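Local coordinates for protein POU domain, class 6, transcription factor 1 (Homo sapiens, PDB 3D1N) that binds DNA through its POU domain, probably preferring the octamer variant 5'-ATGATAAT-3', and regulates transcription by RNA polymerase II, at a contact of chain A with DNA. Numbering follows the deposited sequence.

Site 1: a contact of chain A with DNA. Residues 17-18, 23-24, 41. With nucleotides of chain B.
Arg17, Gln24 and Thr23 of the POU-specific domain meet the phosphate of DA10, with Gln41 reaching above the rim of that nucleotide's base. The Arg17 guanidinium presents an edge to the phosphate, and its NH1 forms a hydrogen-bonded salt bridge to OP1 of DA10 at 2.8 Å, with the oxygen 15° out of the guanidinium plane. CG of Arg17 lies opposite the backbone N (chi1 -159°), and further bends at chi2 and chi3 swing the group round to the DNA. Gln24 CG lies against one guanidinium face and Leu18 CD2 against the other, both near the rim, which should limit its rotation. The second phosphate oxygen, OP2 of DA10, accepts a hydrogen bond from the backbone N of Gln24, 2.9 Å away; this amide starts helix 24-31, so the helix dipole probably favours the anion. Beside it, the Thr23 methyl CG2 packs on the sugar of the preceding nucleotide, 3.9 Å from C3' of DT9. From CG the Gln24 chain runs out extended and lays its amide along the DA10 deoxyribose, CD 3.6 Å from C2'. Its carbonyl then accepts from Gln41 across the two helices of the helix-turn-helix, nearly in line with the C=O bond (158° at OE1) and close to the Gln41 amide plane. That bond, 2.8 Å from Gln41 NE2 to Gln24 OE1, helps place NE2 above the C8 rim of the DA10 base, 3.7 Å from C8.

Site 2: a contact of chain A with DNA. Residues 24, 41-42, 45. With nucleotides of chain B.
Gln41 and Ser42, at the start of recognition helix 41-49, face the bases in the major groove, while Gln24 and Ser45 approach the phosphate of DA11. The base readout falls on two successive nucleotides. Gln41 NE2 points at the Hoogsteen edge of DA11 in a nearly straight but weak hydrogen bond, 3.3 Å to N7. The bend at chi2 (-99°) carries the amide across toward this base, and OE1 lies 3.5 Å from N6 of DA11, the adenine amino group, too far to count as more than a loose approach. Ser42 reads the next base: its hydroxyl OG, opposite the backbone N (chi1 -166°), donates to the thymine carbonyl O4 of DT12 at 2.8 Å.

The backbone contacts converge on OP2 of DA11. Gln24 NE2 is directed at it from within the amide plane, though the modelled 2.4 Å between Gln24 NE2 and OP2 of DA11 is too short to be taken literally. Ser45, an engineered residue replacing the natural cysteine, sends OG to OP2 of DA11 at 3.1 Å and makes a weak bond to the ester oxygen O5'. In this engineered protein, OP2 is thus approached from both helix 24-31 and helix 41-49. If the Gln24 contact is real, its amide would tie this phosphate to Gln41 and may help seat the recognition helix in the groove. Together the contacts probably help the POU-specific helix-turn-helix read the adenine and thymine of DA11 and DT12 in the promoter.

Site 1: a contact of chain A with DNA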
ATOM      1  N   ARG A  17       2.098  11.710  13.105  1.00 89.61           N
ATOM      2  CA  ARG A  17       0.917  12.036  12.313  1.00 92.15           C
ATOM      3  C   ARG A  17       0.289  10.750  11.799  1.00 93.64           C
ATOM      4  O   ARG A  17      -0.939  10.603  11.739  1.00 83.12           O
ATOM      5  CB  ARG A  17       1.333  12.925  11.140  1.00 88.86           C
ATOM      6  CG  ARG A  17       0.209  13.747  10.523  1.00 91.67           C
ATOM      7  CD  ARG A  17      -0.108  13.270   9.127  1.00 81.66           C
ATOM      8  NE  ARG A  17       1.107  12.890   8.419  1.00 83.75           N
ATOM      9  CZ  ARG A  17       1.116  12.171   7.304  1.00 80.80           C
ATOM     10  NH1 ARG A  17      -0.031  11.758   6.780  1.00 71.02           N
ATOM     11  NH2 ARG A  17       2.268  11.863   6.722  1.00 72.31           N
ATOM     12  N   LEU A  18       1.164   9.828  11.418  1.00 93.17           N
ATOM     13  CA  LEU A  18       0.775   8.487  11.024  1.00 89.90           C
ATOM     14  C   LEU A  18       0.180   7.765  12.228  1.00 99.09           C
ATOM     15  O   LEU A  18      -0.940   7.252  12.171  1.00 96.91           O
ATOM     16  CB  LEU A  18       1.997   7.730  10.497  1.00 72.41           C
ATOM     17  CG  LEU A  18       2.538   8.254   9.165  1.00 73.17           C
ATOM     18  CD1 LEU A  18       3.684   7.404   8.629  1.00 64.89           C
ATOM     19  CD2 LEU A  18       1.411   8.332   8.149  1.00 64.63           C
ATOM     20  N   THR A  23      -4.110  12.001   7.720  1.00 57.44           N
ATOM     21  CA  THR A  23      -3.576  12.337   6.409  1.00 77.94           C
ATOM     22  C   THR A  23      -2.861  13.695   6.454  1.00 85.58           C
ATOM     23  O   THR A  23      -3.262  14.597   7.201  1.00 70.70           O
ATOM     24  CB  THR A  23      -4.687  12.376   5.345  1.00 69.95           C
ATOM     25  OG1 THR A  23      -5.692  13.316   5.731  1.00 62.69           O
ATOM     26  CG2 THR A  23      -5.329  11.019   5.199  1.00 54.59           C
ATOM     27  N   GLN A  24      -1.787  13.820   5.673  1.00 74.69           N
ATOM     28  CA  GLN A  24      -1.129  15.100   5.468  1.00 66.06           C
ATOM     29  C   GLN A  24      -2.220  16.063   5.089  1.00 63.39           C
ATOM     30  O   GLN A  24      -2.247  17.216   5.515  1.00 72.73           O
ATOM     31  CB  GLN A  24      -0.130  15.023   4.309  1.00 58.61           C
ATOM     32  CG  GLN A  24       1.006  14.028   4.520  1.00 64.37           C
ATOM     33  CD  GLN A  24       1.889  13.881   3.294  1.00 64.08           C
ATOM     34  OE1 GLN A  24       1.442  14.079   2.161  1.00 55.09           O
ATOM     35  NE2 GLN A  24       3.148  13.529   3.514  1.00 61.22           N
ATOM     36  N   GLN A  41      -1.712  20.329   1.596  1.00 64.15           N
ATOM     37  CA  GLN A  41      -1.153  18.996   1.760  1.00 58.29           C
ATOM     38  C   GLN A  41       0.294  18.954   1.256  1.00 65.51           C
ATOM     39  O   GLN A  41       1.192  18.407   1.923  1.00 52.84           O
ATOM     40  CB  GLN A  41      -2.021  17.968   1.025  1.00 54.56           C
ATOM     41  CG  GLN A  41      -1.481  16.545   1.066  1.00 39.58           C
ATOM     42  CD  GLN A  41      -0.737  16.177  -0.196  1.00 47.91           C
ATOM     43  OE1 GLN A  41      -1.208  16.461  -1.299  1.00 31.00           O
ATOM     44  NE2 GLN A  41       0.424  15.528  -0.050  1.00 46.83           N
TER
ATOM     45  P    DT B   9      -7.438   8.476   2.873  1.00 61.46           P
ATOM     46  OP1  DT B   9      -7.389   8.165   4.324  1.00 49.12           O
ATOM     47  OP2  DT B   9      -8.433   9.453   2.368  1.00 47.92           O
ATOM     48  O5'  DT B   9      -5.956   8.843   2.419  1.00 51.16           O
ATOM     49  C5'  DT B   9      -4.967   7.895   2.749  1.00 45.84           C
ATOM     50  C4'  DT B   9      -3.652   8.203   2.059  1.00 57.90           C
ATOM     51  O4'  DT B   9      -3.834   8.203   0.628  1.00 58.18           O
ATOM     52  C3'  DT B   9      -3.023   9.548   2.400  1.00 61.92           C
ATOM     53  O3'  DT B   9      -1.795   9.230   3.044  1.00 81.43           O
ATOM     54  C2'  DT B   9      -2.854  10.241   1.041  1.00 55.44           C
ATOM     55  C1'  DT B   9      -2.870   9.062   0.075  1.00 48.28           C
ATOM     56  N1   DT B   9      -3.321   9.286  -1.333  1.00 33.66           N
ATOM     57  C2   DT B   9      -2.425   9.042  -2.357  1.00 46.40           C
ATOM     58  O2   DT B   9      -1.269   8.673  -2.167  1.00 44.65           O
ATOM     59  N3   DT B   9      -2.934   9.254  -3.620  1.00 42.63           N
ATOM     60  C4   DT B   9      -4.218   9.663  -3.948  1.00 43.31           C
ATOM     61  O4   DT B   9      -4.601   9.827  -5.106  1.00 31.17           O
ATOM     62  C5   DT B   9      -5.098   9.897  -2.829  1.00 43.58           C
ATOM     63  C7   DT B   9      -6.384  10.633  -3.091  1.00 19.55           C
ATOM     64  C6   DT B   9      -4.618   9.690  -1.587  1.00 33.30           C
ATOM     65  P    DA B  10      -0.887  10.315   3.781  1.00 72.35           P
ATOM     66  OP1  DA B  10      -0.212   9.677   4.934  1.00 58.04           O
ATOM     67  OP2  DA B  10      -1.706  11.550   3.928  1.00 49.31           O
ATOM     68  O5'  DA B  10       0.261  10.481   2.691  1.00 51.11           O
ATOM     69  C5'  DA B  10       0.937   9.333   2.198  1.00 42.44           C
ATOM     70  C4'  DA B  10       1.798   9.713   0.994  1.00 65.77           C
ATOM     71  O4'  DA B  10       0.996  10.003  -0.181  1.00 56.90           O
ATOM     72  C3'  DA B  10       2.681  10.947   1.199  1.00 62.82           C
ATOM     73  O3'  DA B  10       4.021  10.562   0.900  1.00 69.68           O
ATOM     74  C2'  DA B  10       2.106  12.025   0.265  1.00 52.22           C
ATOM     75  C1'  DA B  10       1.480  11.171  -0.835  1.00 42.16           C
ATOM     76  N9   DA B  10       0.349  11.713  -1.606  1.00 34.81           N
ATOM     77  C8   DA B  10      -0.832  12.240  -1.132  1.00 41.26           C
ATOM     78  N7   DA B  10      -1.682  12.610  -2.083  1.00 33.33           N
ATOM     79  C5   DA B  10      -1.015  12.295  -3.272  1.00 36.80           C
ATOM     80  C6   DA B  10      -1.371  12.436  -4.642  1.00 35.71           C
ATOM     81  N6   DA B  10      -2.550  12.952  -5.048  1.00 26.08           N
ATOM     82  N1   DA B  10      -0.462  12.038  -5.577  1.00 30.71           N
ATOM     83  C2   DA B  10       0.702  11.524  -5.161  1.00 34.49           C
ATOM     84  N3   DA B  10       1.145  11.323  -3.907  1.00 27.52           N
ATOM     85  C4   DA B  10       0.233  11.739  -2.995  1.00 37.93           C
TER

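Site 2: a contact of chain A with DNA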
ATOM      1  N   GLN A  24      -1.787  13.820   5.673  1.00 74.69           N
ATOM      2  CA  GLN A  24      -1.129  15.100   5.468  1.00 66.06           C
ATOM      3  C   GLN A  24      -2.220  16.063   5.089  1.00 63.39           C
ATOM      4  O   GLN A  24      -2.247  17.216   5.515  1.00 72.73           O
ATOM      5  CB  GLN A  24      -0.130  15.023   4.309  1.00 58.61           C
ATOM      6  CG  GLN A  24       1.006  14.028   4.520  1.00 64.37           C
ATOM      7  CD  GLN A  24       1.889  13.881   3.294  1.00 64.08           C
ATOM      8  OE1 GLN A  24       1.442  14.079   2.161  1.00 55.09           O
ATOM      9  NE2 GLN A  24       3.148  13.529   3.514  1.00 61.22           N
ATOM     10  N   GLN A  41      -1.712  20.329   1.596  1.00 64.15           N
ATOM     11  CA  GLN A  41      -1.153  18.996   1.760  1.00 58.29           C
ATOM     12  C   GLN A  41       0.294  18.954   1.256  1.00 65.51           C
ATOM     13  O   GLN A  41       1.192  18.407   1.923  1.00 52.84           O
ATOM     14  CB  GLN A  41      -2.021  17.968   1.025  1.00 54.56           C
ATOM     15  CG  GLN A  41      -1.481  16.545   1.066  1.00 39.58           C
ATOM     16  CD  GLN A  41      -0.737  16.177  -0.196  1.00 47.91           C
ATOM     17  OE1 GLN A  41      -1.208  16.461  -1.299  1.00 31.00           O
ATOM     18  NE2 GLN A  41       0.424  15.528  -0.050  1.00 46.83           N
ATOM     19  N   SER A  42       0.503  19.546   0.078  1.00 67.69           N
ATOM     20  CA  SER A  42       1.811  19.578  -0.574  1.00 63.62           C
ATOM     21  C   SER A  42       2.876  20.143   0.337  1.00 57.09           C
ATOM     22  O   SER A  42       3.991  19.614   0.411  1.00 44.66           O
ATOM     23  CB  SER A  42       1.772  20.404  -1.851  1.00 50.03           C
ATOM     24  OG  SER A  42       2.945  20.142  -2.600  1.00 61.93           O
ATOM     25  N   SER A  45       3.611  17.425   2.884  1.00 54.76           N
ATOM     26  CA  SER A  45       4.455  16.468   2.191  1.00 59.69           C
ATOM     27  C   SER A  45       5.909  16.953   2.116  1.00 74.51           C
ATOM     28  O   SER A  45       6.798  16.327   2.714  1.00 54.65           O
ATOM     29  CB  SER A  45       3.912  16.187   0.795  1.00 45.60           C
ATOM     30  OG  SER A  45       4.801  15.325   0.104  1.00 48.97           O
TER
ATOM     31  P    DA B  10      -0.887  10.315   3.781  1.00 72.35           P
ATOM     32  OP1  DA B  10      -0.212   9.677   4.934  1.00 58.04           O
ATOM     33  OP2  DA B  10      -1.706  11.550   3.928  1.00 49.31           O
ATOM     34  O5'  DA B  10       0.261  10.481   2.691  1.00 51.11           O
ATOM     35  C5'  DA B  10       0.937   9.333   2.198  1.00 42.44           C
ATOM     36  C4'  DA B  10       1.798   9.713   0.994  1.00 65.77           C
ATOM     37  O4'  DA B  10       0.996  10.003  -0.181  1.00 56.90           O
ATOM     38  C3'  DA B  10       2.681  10.947   1.199  1.00 62.82           C
ATOM     39  O3'  DA B  10       4.021  10.562   0.900  1.00 69.68           O
ATOM     40  C2'  DA B  10       2.106  12.025   0.265  1.00 52.22           C
ATOM     41  C1'  DA B  10       1.480  11.171  -0.835  1.00 42.16           C
ATOM     42  N9   DA B  10       0.349  11.713  -1.606  1.00 34.81           N
ATOM     43  C8   DA B  10      -0.832  12.240  -1.132  1.00 41.26           C
ATOM     44  N7   DA B  10      -1.682  12.610  -2.083  1.00 33.33           N
ATOM     45  C5   DA B  10      -1.015  12.295  -3.272  1.00 36.80           C
ATOM     46  C6   DA B  10      -1.371  12.436  -4.642  1.00 35.71           C
ATOM     47  N6   DA B  10      -2.550  12.952  -5.048  1.00 26.08           N
ATOM     48  N1   DA B  10      -0.462  12.038  -5.577  1.00 30.71           N
ATOM     49  C2   DA B  10       0.702  11.524  -5.161  1.00 34.49           C
ATOM     50  N3   DA B  10       1.145  11.323  -3.907  1.00 27.52           N
ATOM     51  C4   DA B  10       0.233  11.739  -2.995  1.00 37.93           C
ATOM     52  P    DA B  11       5.211  11.620   1.011  1.00 69.03           P
ATOM     53  OP1  DA B  11       6.502  10.956   1.324  1.00 54.49           O
ATOM     54  OP2  DA B  11       4.739  12.726   1.873  1.00 54.37           O
ATOM     55  O5'  DA B  11       5.271  12.000  -0.542  1.00 52.95           O
ATOM     56  C5'  DA B  11       5.903  11.027  -1.384  1.00 51.77           C
ATOM     57  C4'  DA B  11       5.902  11.409  -2.859  1.00 63.51           C
ATOM     58  O4'  DA B  11       4.599  11.912  -3.225  1.00 57.37           O
ATOM     59  C3'  DA B  11       6.900  12.490  -3.252  1.00 46.46           C
ATOM     60  O3'  DA B  11       7.824  11.941  -4.175  1.00 59.26           O
ATOM     61  C2'  DA B  11       6.045  13.610  -3.854  1.00 57.93           C
ATOM     62  C1'  DA B  11       4.716  12.939  -4.172  1.00 37.48           C
ATOM     63  N9   DA B  11       3.498  13.725  -3.983  1.00 39.21           N
ATOM     64  C8   DA B  11       2.973  14.222  -2.806  1.00 37.23           C
ATOM     65  N7   DA B  11       1.824  14.871  -2.971  1.00 32.97           N
ATOM     66  C5   DA B  11       1.587  14.782  -4.344  1.00 35.62           C
ATOM     67  C6   DA B  11       0.543  15.261  -5.171  1.00 38.97           C
ATOM     68  N6   DA B  11      -0.507  15.944  -4.709  1.00 28.13           N
ATOM     69  N1   DA B  11       0.615  15.001  -6.496  1.00 34.93           N
ATOM     70  C2   DA B  11       1.670  14.303  -6.942  1.00 42.01           C
ATOM     71  N3   DA B  11       2.712  13.798  -6.272  1.00 32.13           N
ATOM     72  C4   DA B  11       2.605  14.077  -4.972  1.00 22.08           C
ATOM     73  P    DT B  12       8.940  12.900  -4.793  1.00 74.78           P
ATOM     74  OP1  DT B  12       9.925  12.128  -5.596  1.00 50.35           O
ATOM     75  OP2  DT B  12       9.383  13.810  -3.708  1.00 81.07           O
ATOM     76  O5'  DT B  12       8.029  13.718  -5.806  1.00 43.43           O
ATOM     77  C5'  DT B  12       7.785  13.163  -7.072  1.00 31.97           C
ATOM     78  C4'  DT B  12       7.060  14.204  -7.893  1.00 52.42           C
ATOM     79  O4'  DT B  12       5.933  14.737  -7.163  1.00 55.20           O
ATOM     80  C3'  DT B  12       7.892  15.433  -8.227  1.00 46.71           C
ATOM     81  O3'  DT B  12       8.053  15.416  -9.639  1.00 62.85           O
ATOM     82  C2'  DT B  12       7.043  16.606  -7.718  1.00 36.12           C
ATOM     83  C1'  DT B  12       5.666  15.988  -7.746  1.00 37.67           C
ATOM     84  N1   DT B  12       4.669  16.629  -6.887  1.00 37.11           N
ATOM     85  C2   DT B  12       3.476  17.051  -7.443  1.00 38.33           C
ATOM     86  O2   DT B  12       3.191  16.950  -8.622  1.00 40.55           O
ATOM     87  N3   DT B  12       2.606  17.616  -6.558  1.00 35.02           N
ATOM     88  C4   DT B  12       2.814  17.780  -5.205  1.00 35.52           C
ATOM     89  O4   DT B  12       1.966  18.310  -4.496  1.00 30.75           O
ATOM     90  C5   DT B  12       4.080  17.304  -4.687  1.00 37.75           C
ATOM     91  C7   DT B  12       4.380  17.410  -3.216  1.00 35.98           C
ATOM     92  C6   DT B  12       4.947  16.750  -5.544  1.00 25.70           C
ATOM     93  P    DA B  13       8.548  16.696 -10.456  1.00 63.77           P
ATOM     94  OP1  DA B  13       9.212  16.198 -11.692  1.00 48.69           O
ATOM     95  OP2  DA B  13       9.253  17.582  -9.492  1.00 57.05           O
ATOM     96  O5'  DA B  13       7.182  17.409 -10.888  1.00 45.36           O
ATOM     97  C5'  DA B  13       6.445  16.787 -11.907  1.00 36.49           C
ATOM     98  C4'  DA B  13       5.302  17.664 -12.350  1.00 49.45           C
ATOM     99  O4'  DA B  13       4.517  18.118 -11.215  1.00 54.57           O
ATOM    100  C3'  DA B  13       5.728  18.920 -13.078  1.00 39.27           C
ATOM    101  O3'  DA B  13       4.764  19.063 -14.090  1.00 55.51           O
ATOM    102  C2'  DA B  13       5.595  19.985 -11.986  1.00 60.22           C
ATOM    103  C1'  DA B  13       4.333  19.518 -11.272  1.00 49.17           C
ATOM    104  N9   DA B  13       4.136  19.933  -9.883  1.00 41.66           N
ATOM    105  C8   DA B  13       4.995  19.732  -8.838  1.00 32.12           C
ATOM    106  N7   DA B  13       4.526  20.168  -7.681  1.00 29.45           N
ATOM    107  C5   DA B  13       3.279  20.681  -7.987  1.00 29.24           C
ATOM    108  C6   DA B  13       2.285  21.294  -7.198  1.00 31.97           C
ATOM    109  N6   DA B  13       2.432  21.488  -5.888  1.00 30.71           N
ATOM    110  N1   DA B  13       1.142  21.698  -7.800  1.00 25.59           N
ATOM    111  C2   DA B  13       1.025  21.497  -9.122  1.00 32.65           C
ATOM    112  N3   DA B  13       1.900  20.929  -9.968  1.00 35.53           N
ATOM    113  C4   DA B  13       3.018  20.537  -9.338  1.00 31.20           C
TER

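The C-alpha centres of site 1 and site 2 lie about 7 Å apart, and the two sites share Gln24 and Gln41, so they form one continuous surface of the POU-specific domain along DNA chain B. Site 1 brings in helix 4-18 and the segment before helix 24-31; site 2 adds further residues of helix 41-49. Two consecutive phosphates are thereby contacted by the same domain, which probably helps fix the depth and register of the recognition helix. The homeodomain, including helix 134-145, belongs to neither site, so both sites belong to the POU-specific half of the bipartite DNA-binding domain.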